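PDB 6DLH: alpha-1,4-endofucoidanase, which hydrolyses internal alpha-1,4 linkages of fucoidan as a retaining, endo-acting glycoside hydrolase of family 107. Local coordinates for residues A[46-51]-A[76-81]; A[138-143]-A[423-428]. All blocks are in the same frame, centred on the assembly; numbering follows the deposited sequence.

Contact 1: A[46-51]-A[76-81]; sequences LGMLWL and RTVDYV. With CA (calcium ion), chain H.
One face of the Tyr80 ring lies against the backbone of Gly47: the glycine CA sits over the ring centre, 3.6 Å from the centroid, in a CH-pi contact 13° off the ring normal. Leu46 O approaches the same ring obliquely. A chi1 of 70° sets Tyr80 CG between the backbone N and the carbonyl carbon; the ring lies over Gly47 of the neighbouring strand, and its hydroxyl bonds to Thr379. The two strands pair in parallel, Met48 N bonding to Tyr80 O (3.0 Å), and Val81 CA makes a CA-H...O contact with Met48 O. On the sheet face away from Tyr80, Val78 CG2 meets Met48 CG at 3.7 Å, the two side chains crossing at about a right angle, and Phe405 of helix 399-415 packs on Met48. Strands 46-49 and 80-84, linked through helix 66-71, form the first beta-alpha-beta unit of the parallel catalytic-domain sheet. At its start Asp79 N donates to Leu46 O (2.8 Å), which also takes a weak bond from Tyr80 N. Leu46 N returns a bond to the anti lone pair of Asp79 OD2 (2.8 Å). Both carboxylate oxygens and Thr77 O bind calcium with four waters, each protein oxygen at 2.4 Å. The ion probably polarises this carboxylate, and Leu46 N helps fix its rotation, tying the metal site directly to the strand.

Contact 2: A[138-143]-A[423-428]; sequences RAAGLR and WSRQYT
Arg425 reaches Ala140 and Leu142 on an extended chain, CD anti to CA (chi2 -170°) and NE anti to CB, while Arg138 bends at chi2 and chi3 (61° and 60°) to bring NE within 3.7 Å of Tyr427 CE2. The Arg425 chain runs past Leu142, whose CD2 touches CD at 3.6 Å, and at its tip NH2 donates to Ala140 O (2.9 Å), an acceptor close to the guanidinium plane; NH1 of the same group bonds to Ile75 O. Between these two arginines, Gly141 O accepts two backbone N-H groups, Gln426 N (2.9 Å) almost in line with the C=O bond and Tyr427 N (3.0 Å) from well outside the carbonyl plane. Gly141 ends helix 129-139 in a Schellman motif, with positive phi and its N bonded to Arg138 O, and from this turn the chain enters strand 143-149 of the parallel sheet. Segment 423-428, which overlaps the first putative Ig region, is thereby held against a helix-to-strand turn of the catalytic domain. The Tyr427 side chain lies beside this turn, with Leu142 O near the ring edge. Its OH stands over one face of the Arg143 guanidinium, 3.8 Å above the plane, and also touches Arg143 CG. A water links Tyr427 OH to Arg138 NH2. Gln426 OE1 lies at the edge of the Arg143 guanidinium, only weakly bonded to NH1 (3.5 Å), whereas Arg143 NE forms a salt bridge with Asp221 and Gln426 NE2 bonds to Asp79.

Overall arrangement
The centres of contacts 1 and 2 lie about 11 Å apart, and along the chain contact 1 closes before contact 2 opens. Both involve the parallel sheet: contact 1 pairs strands 46-49 and 80-84, and contact 2 begins at the turn leading into strand 143-149, the next neighbour of 80-84. Segment 423-428 arrives 280 residues later from the first Ig-like region. The contacts meet directly, through a probable hydrogen bond from Arg425 N to Arg76 O, through the link from Gln426 to the calcium ligand, and through Tyr80 CB packing on Arg143 O. The calcium site thus lies close to the junction between catalytic and Ig-like domains.

Contact 1: A[46-51]-A[76-81]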
ATOM      1  N   LEU A  46       8.719  -2.621  18.359  1.00 25.90           N
ATOM      2  CA  LEU A  46       9.071  -3.516  17.269  1.00 24.51           C
ATOM      3  C   LEU A  46       8.157  -3.238  16.078  1.00 24.22           C
ATOM      4  O   LEU A  46       6.935  -3.349  16.194  1.00 23.80           O
ATOM      5  CB  LEU A  46       8.906  -4.959  17.762  1.00 24.08           C
ATOM      6  CG  LEU A  46       9.064  -6.051  16.702  1.00 23.94           C
ATOM      7  CD1 LEU A  46      10.473  -6.031  16.114  1.00 24.63           C
ATOM      8  CD2 LEU A  46       8.774  -7.417  17.303  1.00 22.82           C
ATOM      9  N   GLY A  47       8.760  -2.899  14.931  1.00 22.40           N
ATOM     10  CA  GLY A  47       7.987  -2.551  13.746  1.00 22.09           C
ATOM     11  C   GLY A  47       8.273  -3.462  12.554  1.00 21.73           C
ATOM     12  O   GLY A  47       9.274  -4.171  12.529  1.00 21.47           O
ATOM     13  N   MET A  48       7.367  -3.435  11.571  1.00 22.44           N
ATOM     14  CA  MET A  48       7.491  -4.213  10.349  1.00 22.03           C
ATOM     15  C   MET A  48       7.267  -3.274   9.166  1.00 23.06           C
ATOM     16  O   MET A  48       6.929  -2.104   9.360  1.00 22.37           O
ATOM     17  CB  MET A  48       6.458  -5.347  10.311  1.00 22.32           C
ATOM     18  CG  MET A  48       6.418  -6.174  11.582  1.00 21.75           C
ATOM     19  SD  MET A  48       5.237  -7.545  11.521  1.00 24.29           S
ATOM     20  CE  MET A  48       6.126  -8.773  10.564  1.00 21.95           C
ATOM     21  N   LEU A  49       7.468  -3.791   7.944  1.00 22.71           N
ATOM     22  CA  LEU A  49       7.344  -2.970   6.752  1.00 22.91           C
ATOM     23  C   LEU A  49       6.457  -3.676   5.737  1.00 23.59           C
ATOM     24  O   LEU A  49       6.701  -4.837   5.409  1.00 24.73           O
ATOM     25  CB  LEU A  49       8.732  -2.699   6.152  1.00 22.11           C
ATOM     26  CG  LEU A  49       8.715  -1.910   4.840  1.00 22.28           C
ATOM     27  CD1 LEU A  49       8.193  -0.502   5.068  1.00 21.21           C
ATOM     28  CD2 LEU A  49      10.095  -1.861   4.190  1.00 21.67           C
ATOM     29  N   TRP A  50       5.461  -2.943   5.221  1.00 23.21           N
ATOM     30  CA  TRP A  50       4.558  -3.455   4.201  1.00 24.13           C
ATOM     31  C   TRP A  50       4.534  -2.494   3.016  1.00 24.68           C
ATOM     32  O   TRP A  50       3.958  -1.403   3.092  1.00 25.00           O
ATOM     33  CB  TRP A  50       3.165  -3.694   4.800  1.00 23.67           C
ATOM     34  CG  TRP A  50       2.236  -4.499   3.949  1.00 24.84           C
ATOM     35  CD1 TRP A  50       2.143  -5.859   3.881  1.00 24.76           C
ATOM     36  CD2 TRP A  50       1.220  -3.987   3.066  1.00 26.42           C
ATOM     37  NE1 TRP A  50       1.151  -6.230   3.013  1.00 24.23           N
ATOM     38  CE2 TRP A  50       0.569  -5.104   2.496  1.00 25.64           C
ATOM     39  CE3 TRP A  50       0.806  -2.700   2.697  1.00 26.60           C
ATOM     40  CZ2 TRP A  50      -0.481  -4.964   1.587  1.00 25.87           C
ATOM     41  CZ3 TRP A  50      -0.232  -2.564   1.799  1.00 27.09           C
ATOM     42  CH2 TRP A  50      -0.859  -3.683   1.249  1.00 25.50           C
ATOM     43  N   LEU A  51       5.206  -2.894   1.930  1.00 24.76           N
ATOM     44  CA  LEU A  51       5.485  -1.959   0.852  1.00 25.54           C
ATOM     45  C   LEU A  51       5.262  -2.640  -0.495  1.00 26.09           C
ATOM     46  O   LEU A  51       6.118  -3.373  -0.993  1.00 25.16           O
ATOM     47  CB  LEU A  51       6.908  -1.406   1.018  1.00 24.90           C
ATOM     48  CG  LEU A  51       7.405  -0.426  -0.046  1.00 26.09           C
ATOM     49  CD1 LEU A  51       6.492   0.789  -0.147  1.00 25.46           C
ATOM     50  CD2 LEU A  51       8.837   0.017   0.244  1.00 25.87           C
ATOM     51  N   ARG A  76       2.337 -11.205  18.880  1.00 25.69           N
ATOM     52  CA  ARG A  76       1.599 -10.450  19.880  1.00 26.10           C
ATOM     53  C   ARG A  76       2.383  -9.237  20.383  1.00 27.08           C
ATOM     54  O   ARG A  76       1.771  -8.360  20.992  1.00 24.76           O
ATOM     55  CB  ARG A  76       1.161 -11.374  21.021  1.00 26.79           C
ATOM     56  CG  ARG A  76       0.313 -12.552  20.556  1.00 27.54           C
ATOM     57  CD  ARG A  76      -1.124 -12.113  20.377  1.00 29.93           C
ATOM     58  NE  ARG A  76      -1.477 -11.542  19.093  1.00 29.92           N
ATOM     59  CZ  ARG A  76      -2.445 -10.648  18.890  1.00 29.25           C
ATOM     60  NH1 ARG A  76      -2.984  -9.989  19.899  1.00 27.85           N
ATOM     61  NH2 ARG A  76      -2.857 -10.403  17.661  1.00 27.73           N
ATOM     62  N   THR A  77       3.712  -9.194  20.139  1.00 25.69           N
ATOM     63  CA  THR A  77       4.559  -8.162  20.730  1.00 25.97           C
ATOM     64  C   THR A  77       4.918  -7.068  19.732  1.00 25.61           C
ATOM     65  O   THR A  77       5.499  -6.052  20.121  1.00 26.96           O
ATOM     66  CB  THR A  77       5.833  -8.707  21.395  1.00 26.38           C
ATOM     67  OG1 THR A  77       6.633  -9.396  20.430  1.00 24.48           O
ATOM     68  CG2 THR A  77       5.535  -9.601  22.580  1.00 25.64           C
ATOM     69  N   VAL A  78       4.570  -7.268  18.458  1.00 25.26           N
ATOM     70  CA  VAL A  78       4.809  -6.253  17.445  1.00 24.86           C
ATOM     71  C   VAL A  78       3.955  -5.017  17.751  1.00 25.46           C
ATOM     72  O   VAL A  78       2.849  -5.132  18.269  1.00 24.24           O
ATOM     73  CB  VAL A  78       4.560  -6.806  16.029  1.00 25.74           C
ATOM     74  CG1 VAL A  78       3.137  -7.343  15.854  1.00 26.22           C
ATOM     75  CG2 VAL A  78       4.894  -5.781  14.961  1.00 24.72           C
ATOM     76  N   ASP A  79       4.476  -3.834  17.405  1.00 26.80           N
ATOM     77  CA  ASP A  79       3.923  -2.576  17.876  1.00 24.70           C
ATOM     78  C   ASP A  79       3.382  -1.751  16.709  1.00 24.72           C
ATOM     79  O   ASP A  79       2.385  -1.049  16.860  1.00 24.37           O
ATOM     80  CB  ASP A  79       4.950  -1.821  18.724  1.00 23.97           C
ATOM     81  CG  ASP A  79       5.348  -2.584  19.978  1.00 25.21           C
ATOM     82  OD1 ASP A  79       4.471  -2.796  20.845  1.00 25.05           O
ATOM     83  OD2 ASP A  79       6.529  -2.985  20.081  1.00 25.89           O
ATOM     84  N   TYR A  80       4.032  -1.834  15.545  1.00 24.40           N
ATOM     85  CA  TYR A  80       3.676  -0.940  14.454  1.00 23.73           C
ATOM     86  C   TYR A  80       4.137  -1.505  13.111  1.00 23.69           C
ATOM     87  O   TYR A  80       4.966  -2.417  13.058  1.00 23.27           O
ATOM     88  CB  TYR A  80       4.207   0.476  14.719  1.00 23.59           C
ATOM     89  CG  TYR A  80       5.706   0.641  14.631  1.00 24.28           C
ATOM     90  CD1 TYR A  80       6.540   0.302  15.695  1.00 23.93           C
ATOM     91  CD2 TYR A  80       6.295   1.153  13.483  1.00 23.31           C
ATOM     92  CE1 TYR A  80       7.918   0.461  15.608  1.00 23.26           C
ATOM     93  CE2 TYR A  80       7.667   1.326  13.384  1.00 23.31           C
ATOM     94  CZ  TYR A  80       8.481   0.968  14.447  1.00 23.37           C
ATOM     95  OH  TYR A  80       9.835   1.123  14.334  1.00 24.02           O
ATOM     96  N   VAL A  81       3.573  -0.943  12.033  1.00 23.66           N
ATOM     97  CA  VAL A  81       3.917  -1.277  10.662  1.00 22.93           C
ATOM     98  C   VAL A  81       4.146   0.025   9.889  1.00 25.48           C
ATOM     99  O   VAL A  81       3.376   0.977  10.035  1.00 25.31           O
ATOM    100  CB  VAL A  81       2.802  -2.114  10.009  1.00 23.73           C
ATOM    101  CG1 VAL A  81       3.084  -2.409   8.537  1.00 23.31           C
ATOM    102  CG2 VAL A  81       2.523  -3.403  10.773  1.00 21.67           C
TER
HETATM  103 CA    CA H 807       5.851  -4.431  21.856  1.00 28.93          CA
HETATM  104  O   HOH W   1       8.245  -4.904  21.718  1.00 23.92           O
HETATM  105  O   HOH W   2       6.493  -6.206  23.643  1.00 27.24           O
HETATM  106  O   HOH W   3       3.720  -4.844  22.785  1.00 25.89           O
HETATM  107  O   HOH W   4       6.506  -2.796  23.324  1.00 47.33           O

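Contact 2: A[138-143]-A[423-428]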
ATOM      1  N   ARG A 138      -5.124  -0.139  12.997  1.00 31.84           N
ATOM      2  CA  ARG A 138      -5.731   0.320  14.238  1.00 30.93           C
ATOM      3  C   ARG A 138      -6.542  -0.822  14.845  1.00 30.61           C
ATOM      4  O   ARG A 138      -6.381  -1.148  16.017  1.00 30.80           O
ATOM      5  CB  ARG A 138      -6.623   1.543  13.994  1.00 34.18           C
ATOM      6  CG  ARG A 138      -7.465   1.959  15.195  1.00 36.07           C
ATOM      7  CD  ARG A 138      -6.659   2.358  16.426  1.00 37.82           C
ATOM      8  NE  ARG A 138      -5.771   3.495  16.191  1.00 39.00           N
ATOM      9  CZ  ARG A 138      -6.113   4.773  16.319  1.00 40.77           C
ATOM     10  NH1 ARG A 138      -7.304   5.101  16.794  1.00 40.59           N
ATOM     11  NH2 ARG A 138      -5.270   5.720  15.948  1.00 38.30           N
ATOM     12  N   ALA A 139      -7.407  -1.436  14.031  1.00 29.56           N
ATOM     13  CA  ALA A 139      -8.299  -2.461  14.548  1.00 30.20           C
ATOM     14  C   ALA A 139      -7.478  -3.646  15.050  1.00 31.64           C
ATOM     15  O   ALA A 139      -7.912  -4.359  15.955  1.00 33.78           O
ATOM     16  CB  ALA A 139      -9.311  -2.864  13.501  1.00 27.97           C
ATOM     17  N   ALA A 140      -6.271  -3.811  14.484  1.00 31.60           N
ATOM     18  CA  ALA A 140      -5.408  -4.944  14.785  1.00 29.06           C
ATOM     19  C   ALA A 140      -4.518  -4.637  15.988  1.00 29.63           C
ATOM     20  O   ALA A 140      -3.713  -5.476  16.398  1.00 28.16           O
ATOM     21  CB  ALA A 140      -4.597  -5.319  13.566  1.00 29.33           C
ATOM     22  N   GLY A 141      -4.675  -3.430  16.550  1.00 28.83           N
ATOM     23  CA  GLY A 141      -3.995  -3.058  17.778  1.00 29.07           C
ATOM     24  C   GLY A 141      -2.602  -2.467  17.551  1.00 29.00           C
ATOM     25  O   GLY A 141      -1.809  -2.408  18.490  1.00 29.35           O
ATOM     26  N   LEU A 142      -2.343  -1.973  16.331  1.00 29.63           N
ATOM     27  CA  LEU A 142      -1.014  -1.542  15.910  1.00 30.36           C
ATOM     28  C   LEU A 142      -0.995  -0.045  15.596  1.00 30.24           C
ATOM     29  O   LEU A 142      -1.964   0.493  15.071  1.00 30.17           O
ATOM     30  CB  LEU A 142      -0.597  -2.352  14.672  1.00 29.54           C
ATOM     31  CG  LEU A 142      -0.360  -3.853  14.886  1.00 30.58           C
ATOM     32  CD1 LEU A 142      -0.285  -4.599  13.559  1.00 29.26           C
ATOM     33  CD2 LEU A 142       0.903  -4.109  15.699  1.00 29.60           C
ATOM     34  N   ARG A 143       0.141   0.605  15.896  1.00 30.69           N
ATOM     35  CA  ARG A 143       0.434   1.977  15.500  1.00 29.97           C
ATOM     36  C   ARG A 143       1.002   1.961  14.085  1.00 29.56           C
ATOM     37  O   ARG A 143       1.225   0.891  13.525  1.00 28.48           O
ATOM     38  CB  ARG A 143       1.384   2.635  16.513  1.00 31.15           C
ATOM     39  CG  ARG A 143       0.692   3.037  17.809  1.00 32.23           C
ATOM     40  CD  ARG A 143       1.591   3.323  18.998  1.00 34.15           C
ATOM     41  NE  ARG A 143       1.652   4.757  19.196  1.00 38.59           N
ATOM     42  CZ  ARG A 143       1.135   5.424  20.223  1.00 36.95           C
ATOM     43  NH1 ARG A 143       0.983   4.848  21.405  1.00 36.51           N
ATOM     44  NH2 ARG A 143       0.782   6.680  20.052  1.00 36.52           N
ATOM     45  N   TRP A 423       0.012  -6.980  28.035  1.00 30.93           N
ATOM     46  CA  TRP A 423      -1.016  -6.833  27.017  1.00 33.02           C
ATOM     47  C   TRP A 423      -0.375  -6.827  25.629  1.00 32.91           C
ATOM     48  O   TRP A 423       0.781  -6.441  25.467  1.00 32.85           O
ATOM     49  CB  TRP A 423      -1.829  -5.556  27.262  1.00 33.17           C
ATOM     50  CG  TRP A 423      -2.787  -5.646  28.412  1.00 35.71           C
ATOM     51  CD1 TRP A 423      -2.511  -5.443  29.735  1.00 35.78           C
ATOM     52  CD2 TRP A 423      -4.192  -5.954  28.339  1.00 35.56           C
ATOM     53  NE1 TRP A 423      -3.643  -5.611  30.491  1.00 36.53           N
ATOM     54  CE2 TRP A 423      -4.690  -5.922  29.662  1.00 36.68           C
ATOM     55  CE3 TRP A 423      -5.074  -6.254  27.294  1.00 35.82           C
ATOM     56  CZ2 TRP A 423      -6.029  -6.180  29.956  1.00 37.43           C
ATOM     57  CZ3 TRP A 423      -6.395  -6.514  27.584  1.00 36.05           C
ATOM     58  CH2 TRP A 423      -6.865  -6.473  28.899  1.00 37.11           C
ATOM     59  N   SER A 424      -1.152  -7.225  24.617  1.00 32.45           N
ATOM     60  CA  SER A 424      -0.626  -7.394  23.273  1.00 31.51           C
ATOM     61  C   SER A 424      -0.430  -6.044  22.586  1.00 31.50           C
ATOM     62  O   SER A 424      -1.150  -5.086  22.864  1.00 32.87           O
ATOM     63  CB  SER A 424      -1.510  -8.310  22.468  1.00 31.65           C
ATOM     64  OG  SER A 424      -2.795  -7.742  22.268  1.00 29.28           O
ATOM     65  N   ARG A 425       0.573  -5.987  21.699  1.00 28.93           N
ATOM     66  CA  ARG A 425       0.777  -4.903  20.743  1.00 28.73           C
ATOM     67  C   ARG A 425       0.707  -3.538  21.428  1.00 27.34           C
ATOM     68  O   ARG A 425       1.321  -3.352  22.472  1.00 24.99           O
ATOM     69  CB  ARG A 425      -0.167  -5.065  19.548  1.00 27.77           C
ATOM     70  CG  ARG A 425      -0.119  -6.457  18.940  1.00 26.78           C
ATOM     71  CD  ARG A 425      -0.862  -6.537  17.629  1.00 27.08           C
ATOM     72  NE  ARG A 425      -0.518  -7.760  16.920  1.00 25.86           N
ATOM     73  CZ  ARG A 425      -1.047  -8.148  15.764  1.00 26.86           C
ATOM     74  NH1 ARG A 425      -0.620  -9.253  15.175  1.00 27.11           N
ATOM     75  NH2 ARG A 425      -2.015  -7.448  15.203  1.00 28.72           N
ATOM     76  N   GLN A 426      -0.032  -2.597  20.820  1.00 28.92           N
ATOM     77  CA  GLN A 426      -0.139  -1.229  21.314  1.00 29.93           C
ATOM     78  C   GLN A 426      -1.542  -0.919  21.854  1.00 32.28           C
ATOM     79  O   GLN A 426      -1.669  -0.118  22.777  1.00 32.60           O
ATOM     80  CB  GLN A 426       0.266  -0.220  20.239  1.00 29.73           C
ATOM     81  CG  GLN A 426       1.770  -0.148  20.006  1.00 29.12           C
ATOM     82  CD  GLN A 426       2.501   0.457  21.176  1.00 29.24           C
ATOM     83  OE1 GLN A 426       2.289   1.614  21.529  1.00 29.82           O
ATOM     84  NE2 GLN A 426       3.386  -0.323  21.781  1.00 27.86           N
ATOM     85  N   TYR A 427      -2.590  -1.545  21.297  1.00 32.02           N
ATOM     86  CA  TYR A 427      -3.943  -1.255  21.755  1.00 33.17           C
ATOM     87  C   TYR A 427      -4.778  -2.525  21.884  1.00 34.59           C
ATOM     88  O   TYR A 427      -4.493  -3.525  21.231  1.00 33.38           O
ATOM     89  CB  TYR A 427      -4.692  -0.391  20.742  1.00 31.60           C
ATOM     90  CG  TYR A 427      -3.996   0.853  20.250  1.00 32.79           C
ATOM     91  CD1 TYR A 427      -3.693   1.908  21.103  1.00 32.25           C
ATOM     92  CD2 TYR A 427      -3.708   1.005  18.899  1.00 31.16           C
ATOM     93  CE1 TYR A 427      -3.091   3.068  20.629  1.00 31.92           C
ATOM     94  CE2 TYR A 427      -3.109   2.154  18.412  1.00 31.58           C
ATOM     95  CZ  TYR A 427      -2.803   3.191  19.279  1.00 32.73           C
ATOM     96  OH  TYR A 427      -2.211   4.316  18.780  1.00 33.75           O
ATOM     97  N   THR A 428      -5.844  -2.445  22.698  1.00 35.20           N
ATOM     98  CA  THR A 428      -6.909  -3.438  22.696  1.00 36.04           C
ATOM     99  C   THR A 428      -8.193  -2.757  22.224  1.00 38.25           C
ATOM    100  O   THR A 428      -8.751  -1.926  22.935  1.00 40.59           O
ATOM    101  CB  THR A 428      -7.062  -4.116  24.067  1.00 37.01           C
ATOM    102  OG1 THR A 428      -5.865  -4.833  24.367  1.00 32.62           O
ATOM    103  CG2 THR A 428      -8.238  -5.071  24.142  1.00 35.68           C
TER
HETATM  104  O   HOH W   5      -2.414   4.803  16.075  1.00 33.76           O